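Local coordinates for UPF0678 fatty acid-binding protein-like protein ERS007657_00996 (Mycobacterium tuberculosis, PDB 6R3W) that binds one heme b in a beta-barrel and probably scavenges peroxynitrite by isomerising it to nitrate, at residues Y51-R56 with P63-T68; Y35-V40 with L156-H161; G17-R22 with V39-V44. All coordinates share one frame; numbering follows the deposited sequence. Where two conformers were deposited one is given.

In the fold
From the N terminus, the chain enters the antiparallel beta-barrel on strand 17-25 and turns back on strand 33-42; interaction 3 closes that first hairpin. Strand 48-57 follows and pairs with strand 63-73 in interaction 1, the third hairpin and one wall of the heme pocket. Interaction 3 is therefore complete before interaction 1 opens. Interaction 2 closes a far longer loop, from 35-40 to 156-161 on the last strand, and interaction 1 is nested inside it. It begins before interaction 3 ends, so their loops overlap at Val39 and Val40 on strand 33-42, neither nested in the other. Strand 17-25 lies between strands 33-42 and 153-162, and its pairing with the last strand closes the barrel.

Interaction 1 (Y51-R56 with P63-T68); sequences YTQQTR and PLHSET. With HEM (protoporphyrin IX containing Fe), chain B.
This beta hairpin, strands 48-57 and 63-73 of the nitrobindin barrel, forms one wall of the heme pocket through Gln53, Thr55 and His65. The strands run antiparallel, and their register slips by one residue at a beta bulge between Gln54 and Arg56. There His65 O takes two donors: Thr55 N at 2.9 Å, and Thr55 OG1 at 2.7 Å in the carbonyl plane on a lone pair. With OG1 between the backbone N and carbonyl carbon (chi1 72°), the hydroxyl serves the backbone while the methyl Thr55 CG2 packs on the heme vinyl, 3.5 Å from HEM CBB. A threonine suits this boundary because one branch is polar and the other apolar. Flat and aromatic, His65 lays its ring over the rim of the porphyrin, the meso carbon HEM CHC standing over the ring centre, and His85 holds its NE2 by a hydrogen bond. Inside the barrel the carboxylate of Glu67 stacks on the amide of Gln53, their planes 9° apart. Arg130 forms a salt bridge with Glu67 OE2, so this buried acid is probably ionised. The same oxygen receives Tyr51 OH on its anti lone pair, 2.6 Å from OH to OE2.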
loop_
_atom_site.group_PDB
_atom_site.type_symbol
_atom_site.label_atom_id
_atom_site.label_comp_id
_atom_site.label_asym_id
_atom_site.label_seq_id
_atom_site.Cartn_x
_atom_site.Cartn_y
_atom_site.Cartn_z
ATOM N N TYR A 51 9.663 -0.460 -1.254
ATOM C CA TYR A 51 8.496 -1.119 -0.647
ATOM C C TYR A 51 8.203 -2.405 -1.386
ATOM O O TYR A 51 8.077 -2.390 -2.615
ATOM C CB TYR A 51 7.292 -0.191 -0.673
ATOM C CG TYR A 51 5.958 -0.846 -0.400
ATOM C CD1 TYR A 51 5.594 -1.295 0.861
ATOM C CD2 TYR A 51 5.098 -1.118 -1.446
ATOM C CE1 TYR A 51 4.381 -1.923 1.071
ATOM C CE2 TYR A 51 3.869 -1.717 -1.245
ATOM C CZ TYR A 51 3.505 -2.116 0.019
ATOM O OH TYR A 51 2.304 -2.749 0.228
ATOM N N THR A 52 8.029 -3.482 -0.635
ATOM C CA THR A 52 7.545 -4.747 -1.196
ATOM C C THR A 52 6.521 -5.372 -0.264
ATOM O O THR A 52 6.708 -5.292 0.952
ATOM C CB THR A 52 8.696 -5.695 -1.483
ATOM O OG1 THR A 52 9.374 -5.885 -0.238
ATOM C CG2 THR A 52 9.618 -5.162 -2.562
ATOM N N GLN A 53 5.568 -6.054 -0.858
ATOM C CA GLN A 53 4.487 -6.770 -0.177
ATOM C C GLN A 53 4.419 -8.166 -0.766
ATOM O O GLN A 53 4.391 -8.283 -2.005
ATOM C CB GLN A 53 3.149 -6.044 -0.367
ATOM C CG GLN A 53 1.958 -6.781 0.250
ATOM C CD GLN A 53 0.662 -6.462 -0.444
ATOM O OE1 GLN A 53 -0.217 -5.805 0.114
ATOM N NE2 GLN A 53 0.504 -6.970 -1.658
ATOM N N GLN A 54 4.260 -9.170 0.080
ATOM C CA GLN A 54 3.822 -10.517 -0.345
ATOM C C GLN A 54 2.662 -10.943 0.534
ATOM O O GLN A 54 2.750 -10.814 1.750
ATOM C CB GLN A 54 4.949 -11.542 -0.306
ATOM C CG GLN A 54 4.538 -12.909 -0.876
ATOM C CD GLN A 54 4.176 -12.886 -2.349
ATOM O OE1 GLN A 54 5.030 -12.655 -3.217
ATOM N NE2 GLN A 54 2.946 -13.301 -2.653
ATOM N N THR A 55 1.626 -11.499 -0.070
ATOM C CA THR A 55 0.486 -12.029 0.699
ATOM C C THR A 55 0.267 -13.486 0.347
ATOM O O THR A 55 0.659 -13.910 -0.771
ATOM C CB THR A 55 -0.790 -11.213 0.480
ATOM O OG1 THR A 55 -1.300 -11.456 -0.836
ATOM C CG2 THR A 55 -0.561 -9.735 0.726
ATOM N N ARG A 56 -0.358 -14.211 1.263
ATOM C CA ARG A 56 -0.634 -15.644 1.052
ATOM C C ARG A 56 -1.916 -16.017 1.773
ATOM O O ARG A 56 -2.320 -15.317 2.714
ATOM C CB ARG A 56 0.536 -16.513 1.510
ATOM C CG ARG A 56 0.873 -16.420 2.986
ATOM C CD ARG A 56 2.146 -17.195 3.293
ATOM N NE ARG A 56 2.383 -17.343 4.720
ATOM C CZ ARG A 56 2.825 -16.377 5.517
ATOM N NH1 ARG A 56 2.952 -15.140 5.061
ATOM N NH2 ARG A 56 3.027 -16.628 6.801
ATOM N N PRO A 63 0.536 -18.367 -2.389
ATOM C CA PRO A 63 0.737 -16.965 -2.704
ATOM C C PRO A 63 -0.498 -16.377 -3.388
ATOM O O PRO A 63 -1.097 -17.011 -4.261
ATOM C CB PRO A 63 1.970 -16.958 -3.626
ATOM C CG PRO A 63 1.984 -18.351 -4.224
ATOM C CD PRO A 63 1.469 -19.237 -3.105
ATOM N N LEU A 64 -0.933 -15.239 -2.894
ATOM C CA LEU A 64 -2.051 -14.519 -3.506
ATOM C C LEU A 64 -1.479 -13.340 -4.302
ATOM O O LEU A 64 -0.703 -13.595 -5.224
ATOM C CB LEU A 64 -3.046 -14.132 -2.399
ATOM C CG LEU A 64 -3.748 -15.320 -1.720
ATOM C CD1 LEU A 64 -4.642 -14.861 -0.588
ATOM C CD2 LEU A 64 -4.554 -16.143 -2.730
ATOM N N HIS A 65 -1.603 -12.150 -3.782
ATOM C CA HIS A 65 -1.162 -10.891 -4.404
ATOM C C HIS A 65 0.248 -10.540 -3.898
ATOM O O HIS A 65 0.574 -10.823 -2.729
ATOM C CB HIS A 65 -2.186 -9.790 -4.092
ATOM C CG HIS A 65 -1.820 -8.444 -4.622
ATOM N ND1 HIS A 65 -1.226 -7.465 -3.839
ATOM C CD2 HIS A 65 -1.981 -7.909 -5.851
ATOM C CE1 HIS A 65 -1.098 -6.368 -4.562
ATOM N NE2 HIS A 65 -1.523 -6.632 -5.818
ATOM N N SER A 66 0.995 -9.807 -4.699
ATOM C CA SER A 66 2.187 -9.080 -4.236
ATOM C C SER A 66 2.176 -7.715 -4.920
ATOM O O SER A 66 1.404 -7.526 -5.871
ATOM C CB SER A 66 3.449 -9.857 -4.507
ATOM O OG SER A 66 3.602 -10.051 -5.906
ATOM N N GLU A 67 2.979 -6.790 -4.437
ATOM C CA GLU A 67 3.224 -5.520 -5.124
ATOM C C GLU A 67 4.610 -5.056 -4.748
ATOM O O GLU A 67 5.132 -5.459 -3.701
ATOM C CB GLU A 67 2.130 -4.497 -4.815
ATOM C CG GLU A 67 1.912 -4.264 -3.327
ATOM C CD GLU A 67 0.709 -3.405 -2.947
ATOM O OE1 GLU A 67 -0.322 -3.451 -3.683
ATOM O OE2 GLU A 67 0.760 -2.752 -1.889
ATOM N N THR A 68 5.170 -4.193 -5.559
ATOM C CA THR A 68 6.546 -3.734 -5.374
ATOM C C THR A 68 6.681 -2.337 -5.981
ATOM O O THR A 68 6.117 -2.096 -7.068
ATOM C CB THR A 68 7.540 -4.751 -5.944
ATOM O OG1 THR A 68 8.859 -4.322 -5.595
ATOM C CG2 THR A 68 7.387 -4.943 -7.432
HETATM C CHA HEM B . -9.998 -10.107 -6.819
HETATM C CHB HEM B . -6.960 -10.842 -3.171
HETATM C CHC HEM B . -4.928 -6.479 -3.929
HETATM C CHD HEM B . -7.674 -5.978 -7.910
HETATM C C1A HEM B . -9.333 -10.673 -5.761
HETATM C C2A HEM B . -9.572 -12.004 -5.275
HETATM C C3A HEM B . -8.708 -12.203 -4.257
HETATM C C4A HEM B . -7.955 -11.010 -4.098
HETATM C CMA HEM B . -8.535 -13.465 -3.460
HETATM C CAA HEM B . -10.585 -12.983 -5.817
HETATM C CBA HEM B . -9.899 -14.130 -6.550
HETATM C CGA HEM B . -9.142 -13.613 -7.727
HETATM O O1A HEM B . -7.913 -13.820 -7.805
HETATM O O2A HEM B . -9.745 -13.021 -8.646
HETATM C C1B HEM B . -6.177 -9.681 -3.029
HETATM C C2B HEM B . -5.147 -9.538 -2.050
HETATM C C3B HEM B . -4.588 -8.284 -2.225
HETATM C C4B HEM B . -5.271 -7.702 -3.389
HETATM C CMB HEM B . -4.750 -10.569 -1.019
HETATM C CAB HEM B . -3.538 -7.585 -1.449
HETATM C CBB HEM B . -3.374 -7.795 -0.158
HETATM C C1C HEM B . -5.473 -5.981 -5.115
HETATM C C2C HEM B . -5.087 -4.779 -5.749
HETATM C C3C HEM B . -5.814 -4.680 -6.906
HETATM C C4C HEM B . -6.735 -5.786 -6.926
HETATM C CMC HEM B . -4.063 -3.834 -5.210
HETATM C CAC HEM B . -5.701 -3.688 -7.998
HETATM C CBC HEM B . -4.516 -3.283 -8.469
HETATM C C1D HEM B . -8.574 -7.037 -7.895
HETATM C C2D HEM B . -9.594 -7.233 -8.935
HETATM C C3D HEM B . -10.224 -8.371 -8.641
HETATM C C4D HEM B . -9.617 -8.886 -7.396
HETATM C CMD HEM B . -9.818 -6.363 -10.141
HETATM C CAD HEM B . -11.034 -9.169 -9.625
HETATM C CBD HEM B . -12.460 -8.906 -9.460
HETATM C CGD HEM B . -13.252 -9.681 -10.517
HETATM O O1D HEM B . -12.834 -10.625 -11.267
HETATM O O2D HEM B . -14.345 -9.335 -10.635
HETATM N NA HEM B . -8.310 -10.097 -5.024
HETATM N NB HEM B . -6.209 -8.577 -3.801
HETATM N NC HEM B . -6.497 -6.561 -5.815
HETATM N ND HEM B . -8.611 -8.066 -6.987
HETATM FE FE HEM B . -7.494 -8.296 -5.395
HETATM O O HOH W 1 10.835 -1.981 -4.249
HETATM O O HOH W 2 5.652 -12.063 -5.970
HETATM O O HOH W 3 1.842 -13.192 -5.691
HETATM O O HOH W 4 -6.030 -9.281 -6.618
#

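Interaction 2 (Y35-V40 with L156-H161). With HEM (protoporphyrin IX containing Fe), chain B.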
loop_
_atom_site.group_PDB
_atom_site.type_symbol
_atom_site.label_atom_id
_atom_site.label_comp_id
_atom_site.label_asym_id
_atom_site.label_seq_id
_atom_site.Cartn_x
_atom_site.Cartn_y
_atom_site.Cartn_z
ATOM N N TYR A 35 -6.086 -13.176 4.295
ATOM C CA TYR A 35 -4.690 -13.317 3.848
ATOM C C TYR A 35 -3.742 -12.983 4.988
ATOM O O TYR A 35 -4.084 -12.169 5.872
ATOM C CB TYR A 35 -4.420 -12.440 2.616
ATOM C CG TYR A 35 -4.666 -10.966 2.809
ATOM C CD1 TYR A 35 -3.640 -10.109 3.154
ATOM C CD2 TYR A 35 -5.902 -10.409 2.523
ATOM C CE1 TYR A 35 -3.849 -8.740 3.257
ATOM C CE2 TYR A 35 -6.136 -9.045 2.646
ATOM C CZ TYR A 35 -5.099 -8.202 2.993
ATOM O OH TYR A 35 -5.320 -6.844 3.059
ATOM N N LEU A 36 -2.534 -13.541 4.884
ATOM C CA LEU A 36 -1.352 -13.127 5.654
ATOM C C LEU A 36 -0.509 -12.210 4.776
ATOM O O LEU A 36 -0.526 -12.384 3.544
ATOM C CB LEU A 36 -0.556 -14.361 6.083
ATOM C CG LEU A 36 -1.330 -15.378 6.902
ATOM C CD1 LEU A 36 -0.438 -16.554 7.280
ATOM C CD2 LEU A 36 -1.929 -14.740 8.134
ATOM N N GLU A 37 0.177 -11.257 5.389
ATOM C CA GLU A 37 0.897 -10.209 4.657
ATOM C C GLU A 37 2.248 -9.980 5.308
ATOM O O GLU A 37 2.299 -9.839 6.543
ATOM C CB GLU A 37 0.076 -8.932 4.628
ATOM C CG GLU A 37 0.770 -7.766 3.959
ATOM C CD GLU A 37 -0.145 -6.604 3.650
ATOM O OE1 GLU A 37 -1.337 -6.677 4.007
ATOM O OE2 GLU A 37 0.347 -5.613 3.071
ATOM N N GLU A 38 3.278 -9.839 4.472
ATOM C CA GLU A 38 4.629 -9.419 4.866
ATOM C C GLU A 38 5.002 -8.205 4.017
ATOM O O GLU A 38 4.901 -8.290 2.774
ATOM C CB GLU A 38 5.638 -10.549 4.648
ATOM C CG GLU A 38 5.336 -11.811 5.425
ATOM C CD GLU A 38 6.157 -11.967 6.691
ATOM O OE1 GLU A 38 7.069 -11.140 6.907
ATOM O OE2 GLU A 38 5.847 -12.883 7.488
ATOM N N VAL A 39 5.483 -7.150 4.670
ATOM C CA VAL A 39 5.906 -5.897 4.014
ATOM C C VAL A 39 7.317 -5.539 4.472
ATOM O O VAL A 39 7.644 -5.742 5.653
ATOM C CB VAL A 39 4.910 -4.786 4.338
ATOM C CG1 VAL A 39 5.529 -3.414 4.198
ATOM C CG2 VAL A 39 3.644 -4.938 3.511
ATOM N N VAL A 40 8.111 -5.024 3.560
ATOM C CA VAL A 40 9.417 -4.424 3.922
ATOM C C VAL A 40 9.485 -3.023 3.346
ATOM O O VAL A 40 9.271 -2.858 2.137
ATOM C CB VAL A 40 10.604 -5.277 3.446
ATOM C CG1 VAL A 40 11.913 -4.619 3.824
ATOM C CG2 VAL A 40 10.548 -6.693 3.980
ATOM N N LEU A 156 -9.791 -4.243 0.495
ATOM C CA LEU A 156 -8.846 -4.834 1.472
ATOM C C LEU A 156 -8.864 -4.023 2.759
ATOM O O LEU A 156 -8.924 -2.784 2.687
ATOM C CB LEU A 156 -7.414 -4.829 0.933
ATOM C CG LEU A 156 -7.185 -5.412 -0.451
ATOM C CD1 LEU A 156 -5.803 -4.993 -0.939
ATOM C CD2 LEU A 156 -7.324 -6.932 -0.460
ATOM N N ALA A 157 -8.455 -4.675 3.833
ATOM C CA ALA A 157 -7.880 -3.965 4.997
ATOM C C ALA A 157 -7.057 -4.954 5.811
ATOM O O ALA A 157 -7.409 -6.139 5.854
ATOM C CB ALA A 157 -8.966 -3.328 5.815
ATOM N N ALA A 158 -6.000 -4.475 6.448
ATOM C CA ALA A 158 -5.113 -5.382 7.218
ATOM C C ALA A 158 -4.486 -4.651 8.381
ATOM O O ALA A 158 -4.464 -3.406 8.399
ATOM C CB ALA A 158 -4.041 -5.959 6.327
ATOM N N VAL A 159 -3.979 -5.430 9.310
ATOM C CA VAL A 159 -3.186 -4.938 10.448
ATOM C C VAL A 159 -1.887 -5.725 10.497
ATOM O O VAL A 159 -1.925 -6.969 10.570
ATOM C CB VAL A 159 -3.956 -5.047 11.777
ATOM C CG1 VAL A 159 -3.146 -4.430 12.922
ATOM C CG2 VAL A 159 -5.332 -4.424 11.686
ATOM N N LEU A 160 -0.776 -5.013 10.464
ATOM C CA LEU A 160 0.582 -5.600 10.505
ATOM C C LEU A 160 1.287 -5.101 11.760
ATOM O O LEU A 160 0.967 -4.000 12.250
ATOM C CB LEU A 160 1.389 -5.204 9.261
ATOM C CG LEU A 160 0.669 -5.250 7.901
ATOM C CD1 LEU A 160 1.630 -4.880 6.793
ATOM C CD2 LEU A 160 0.069 -6.623 7.633
ATOM N N HIS A 161 2.305 -5.831 12.180
ATOM C CA HIS A 161 3.093 -5.454 13.362
ATOM C C HIS A 161 4.571 -5.474 13.013
ATOM O O HIS A 161 5.018 -6.344 12.246
ATOM C CB HIS A 161 2.762 -6.357 14.554
ATOM C CG HIS A 161 1.342 -6.217 15.031
ATOM N ND1 HIS A 161 0.315 -6.951 14.473
ATOM C CD2 HIS A 161 0.743 -5.246 15.753
ATOM C CE1 HIS A 161 -0.833 -6.547 14.972
ATOM N NE2 HIS A 161 -0.596 -5.500 15.765
HETATM C CHA HEM B . -9.998 -10.107 -6.819
HETATM C CHB HEM B . -6.960 -10.842 -3.171
HETATM C CHC HEM B . -4.928 -6.479 -3.929
HETATM C CHD HEM B . -7.674 -5.978 -7.910
HETATM C C1A HEM B . -9.333 -10.673 -5.761
HETATM C C2A HEM B . -9.572 -12.004 -5.275
HETATM C C3A HEM B . -8.708 -12.203 -4.257
HETATM C C4A HEM B . -7.955 -11.010 -4.098
HETATM C CMA HEM B . -8.535 -13.465 -3.460
HETATM C CAA HEM B . -10.585 -12.983 -5.817
HETATM C CBA HEM B . -9.899 -14.130 -6.550
HETATM C CGA HEM B . -9.142 -13.613 -7.727
HETATM O O1A HEM B . -7.913 -13.820 -7.805
HETATM O O2A HEM B . -9.745 -13.021 -8.646
HETATM C C1B HEM B . -6.177 -9.681 -3.029
HETATM C C2B HEM B . -5.147 -9.538 -2.050
HETATM C C3B HEM B . -4.588 -8.284 -2.225
HETATM C C4B HEM B . -5.271 -7.702 -3.389
HETATM C CMB HEM B . -4.750 -10.569 -1.019
HETATM C CAB HEM B . -3.538 -7.585 -1.449
HETATM C CBB HEM B . -3.374 -7.795 -0.158
HETATM C C1C HEM B . -5.473 -5.981 -5.115
HETATM C C2C HEM B . -5.087 -4.779 -5.749
HETATM C C3C HEM B . -5.814 -4.680 -6.906
HETATM C C4C HEM B . -6.735 -5.786 -6.926
HETATM C CMC HEM B . -4.063 -3.834 -5.210
HETATM C CAC HEM B . -5.701 -3.688 -7.998
HETATM C CBC HEM B . -4.516 -3.283 -8.469
HETATM C C1D HEM B . -8.574 -7.037 -7.895
HETATM C C2D HEM B . -9.594 -7.233 -8.935
HETATM C C3D HEM B . -10.224 -8.371 -8.641
HETATM C C4D HEM B . -9.617 -8.886 -7.396
HETATM C CMD HEM B . -9.818 -6.363 -10.141
HETATM C CAD HEM B . -11.034 -9.169 -9.625
HETATM C CBD HEM B . -12.460 -8.906 -9.460
HETATM C CGD HEM B . -13.252 -9.681 -10.517
HETATM O O1D HEM B . -12.834 -10.625 -11.267
HETATM O O2D HEM B . -14.345 -9.335 -10.635
HETATM N NA HEM B . -8.310 -10.097 -5.024
HETATM N NB HEM B . -6.209 -8.577 -3.801
HETATM N NC HEM B . -6.497 -6.561 -5.815
HETATM N ND HEM B . -8.611 -8.066 -6.987
HETATM FE FE HEM B . -7.494 -8.296 -5.395
HETATM O O HOH W 4 -6.030 -9.281 -6.618
#
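Tyr35 and Leu156 meet inside the barrel beside the heme, where strands 33-42 and 153-162 face each other across strand 17-25. Their short axes are 8.2 Å apart and at 53°, too distant for backbone pairing, so the contact rests almost wholly on side chains. Tyr35 holds CG between its backbone N and carbonyl carbon (chi1 59°), and its ring has the vinyl carbon HEM CBB over one face, offset toward the rim. Leu156 crosses that side chain at about a right angle, its CD2 3.9 Å from Tyr35 CE2. Both leucine methyls also lie on the porphyrin, Leu156 CD1 3.5 Å from HEM CHC, an apolar surface next to the predicted axial ligand His155. The small Ala158 lets two larger groups come in, its CB 3.6 Å from both Tyr35 OH and Glu37 OE1. Those polar ends are satisfied by Tyr141, whose OH hydrogen-bonds to each. Glu37 reaches inward with CG anti to the backbone N (chi1 177°) and an extended chain, whose aliphatic part Leu160 crosses. Both methyls of Leu160 lie on the Glu37 chain, CD2 3.8 Å from Glu37 CB, and Leu160 CD1 also reaches Val39 CG2 at 3.9 Å.

Interaction 3 (G17-R22 with V39-V44); sequences GSWAGR and VVFAHV
Gly17 and Phe41 open a regular antiparallel pairing in the first hairpin of the nitrobindin barrel, between strands 17-25 and 33-42. The short axes run at 163° to each other and approach to 4.7 Å. Gly17 with Phe41 and Trp19 with Val39 are hydrogen-bonded pairs, each with two backbone bonds. Gly17 N gives to Phe41 O at 2.9 Å, almost straight, and Trp19 N gives to Val39 O at 2.8 Å. Between them Ser18 and Val40 form a non-hydrogen-bonded pair, where Val40 CA-H points to Gly17 O and Ser18 CA-H to Val39 O. Glycine suits position 17 because, at phi 120° and psi -164°, a CB would be jammed against the preceding carbonyl oxygen.

This residue opens the predicted GXWXGXG motif, whose tryptophan is Trp19. CG of Trp19 stands anti to the carbonyl carbon, and the indole lies inside the barrel. Its broad apolar surface touches Leu139 and Leu160 from other strands, whereas NE1 is hydrogen-bonded to Leu15 O, which meets the polar need of this buried ring. Beside it, Trp19 CB lies 4.2 Å from Val39 CB, the branched valine filling space close to the backbone. Phe41 also faces the interior and meets the Tyr51 ring of the next strand, and its side chain crosses that of Trp19 obliquely. On the other face Ser18 OG and Val40 CG2 are 3.7 Å apart, a light contact suited to a small polar residue beside an exposed valine. On the inner face, diagonally between the neighbouring strands, the indole approaches the rim of the phenyl ring, with Trp19 NE1 near its plane and 4.0 Å from Phe41 CD2.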
loop_
_atom_site.group_PDB
_atom_site.type_symbol
_atom_site.label_atom_id
_atom_site.label_comp_id
_atom_site.label_asym_id
_atom_site.label_seq_id
_atom_site.Cartn_x
_atom_site.Cartn_y
_atom_site.Cartn_z
ATOM N N GLY A 17 11.705 -0.960 8.020
ATOM C CA GLY A 17 11.781 -2.285 8.622
ATOM C C GLY A 17 10.759 -3.249 8.048
ATOM O O GLY A 17 10.248 -3.023 6.918
ATOM N N SER A 18 10.556 -4.340 8.766
ATOM C CA SER A 18 9.758 -5.491 8.331
ATOM C C SER A 18 8.479 -5.530 9.144
ATOM O O SER A 18 8.521 -5.259 10.352
ATOM C CB SER A 18 10.534 -6.762 8.483
ATOM O OG SER A 18 11.599 -6.812 7.541
ATOM N N TRP A 19 7.383 -5.825 8.473
ATOM C CA TRP A 19 6.028 -5.817 9.039
ATOM C C TRP A 19 5.338 -7.122 8.657
ATOM O O TRP A 19 5.482 -7.537 7.506
ATOM C CB TRP A 19 5.249 -4.605 8.519
ATOM C CG TRP A 19 5.879 -3.287 8.857
ATOM C CD1 TRP A 19 6.842 -2.623 8.152
ATOM C CD2 TRP A 19 5.530 -2.433 9.952
ATOM N NE1 TRP A 19 7.140 -1.433 8.754
ATOM C CE2 TRP A 19 6.358 -1.291 9.875
ATOM C CE3 TRP A 19 4.643 -2.549 11.019
ATOM C CZ2 TRP A 19 6.261 -0.242 10.792
ATOM C CZ3 TRP A 19 4.546 -1.516 11.921
ATOM C CH2 TRP A 19 5.381 -0.404 11.842
ATOM N N ALA A 20 4.596 -7.722 9.581
ATOM C CA ALA A 20 3.863 -8.961 9.269
ATOM C C ALA A 20 2.514 -8.922 9.963
ATOM O O ALA A 20 2.437 -8.463 11.102
ATOM C CB ALA A 20 4.655 -10.184 9.686
ATOM N N GLY A 21 1.497 -9.450 9.311
ATOM C CA GLY A 21 0.184 -9.572 9.926
ATOM C C GLY A 21 -0.806 -10.205 8.996
ATOM O O GLY A 21 -0.447 -11.153 8.266
ATOM N N ARG A 22 -2.041 -9.749 9.077
ATOM C CA ARG A 22 -3.188 -10.466 8.516
ATOM C C ARG A 22 -4.247 -9.456 8.138
ATOM O O ARG A 22 -4.402 -8.426 8.838
ATOM C CB ARG A 22 -3.655 -11.509 9.525
ATOM C CG ARG A 22 -4.918 -12.270 9.144
ATOM C CD ARG A 22 -5.171 -13.447 10.089
ATOM N NE ARG A 22 -6.503 -14.003 9.898
ATOM C CZ ARG A 22 -6.975 -15.044 10.588
ATOM N NH1 ARG A 22 -6.174 -15.685 11.407
ATOM N NH2 ARG A 22 -8.228 -15.438 10.443
ATOM N N VAL A 39 5.483 -7.150 4.670
ATOM C CA VAL A 39 5.906 -5.897 4.014
ATOM C C VAL A 39 7.317 -5.539 4.472
ATOM O O VAL A 39 7.644 -5.742 5.653
ATOM C CB VAL A 39 4.910 -4.786 4.338
ATOM C CG1 VAL A 39 5.529 -3.414 4.198
ATOM C CG2 VAL A 39 3.644 -4.938 3.511
ATOM N N VAL A 40 8.111 -5.024 3.560
ATOM C CA VAL A 40 9.417 -4.424 3.922
ATOM C C VAL A 40 9.485 -3.023 3.346
ATOM O O VAL A 40 9.271 -2.858 2.137
ATOM C CB VAL A 40 10.604 -5.277 3.446
ATOM C CG1 VAL A 40 11.913 -4.619 3.824
ATOM C CG2 VAL A 40 10.548 -6.693 3.980
ATOM N N PHE A 41 9.850 -2.060 4.184
ATOM C CA PHE A 41 10.248 -0.704 3.762
ATOM C C PHE A 41 11.735 -0.532 4.015
ATOM O O PHE A 41 12.198 -0.870 5.127
ATOM C CB PHE A 41 9.495 0.365 4.540
ATOM C CG PHE A 41 8.052 0.538 4.166
ATOM C CD1 PHE A 41 7.693 1.273 3.050
ATOM C CD2 PHE A 41 7.042 0.065 4.996
ATOM C CE1 PHE A 41 6.353 1.489 2.742
ATOM C CE2 PHE A 41 5.708 0.274 4.680
ATOM C CZ PHE A 41 5.368 1.015 3.576
ATOM N N ALA A 42 12.457 -0.040 3.021
ATOM C CA ALA A 42 13.897 0.223 3.142
ATOM C C ALA A 42 14.239 1.478 2.326
ATOM O O ALA A 42 13.329 2.135 1.825
ATOM C CB ALA A 42 14.671 -0.984 2.695
ATOM N N HIS A 43 15.515 1.818 2.196
ATOM C CA HIS A 43 15.926 2.996 1.406
ATOM C C HIS A 43 17.371 2.855 0.951
ATOM O O HIS A 43 18.087 1.999 1.494
ATOM C CB HIS A 43 15.682 4.283 2.209
ATOM C CG HIS A 43 16.715 4.523 3.252
ATOM N ND1 HIS A 43 17.827 5.297 3.022
ATOM C CD2 HIS A 43 16.843 4.026 4.507
ATOM C CE1 HIS A 43 18.558 5.321 4.115
ATOM N NE2 HIS A 43 18.012 4.492 5.016
ATOM N N VAL A 44 17.762 3.659 -0.030
ATOM C CA VAL A 44 19.151 3.675 -0.574
ATOM C C VAL A 44 19.694 5.106 -0.521
ATOM O O VAL A 44 20.591 5.421 -1.302
ATOM C CB VAL A 44 19.196 3.068 -1.995
ATOM C CG1 VAL A 44 18.801 1.603 -1.966
ATOM C CG2 VAL A 44 18.334 3.834 -3.009
#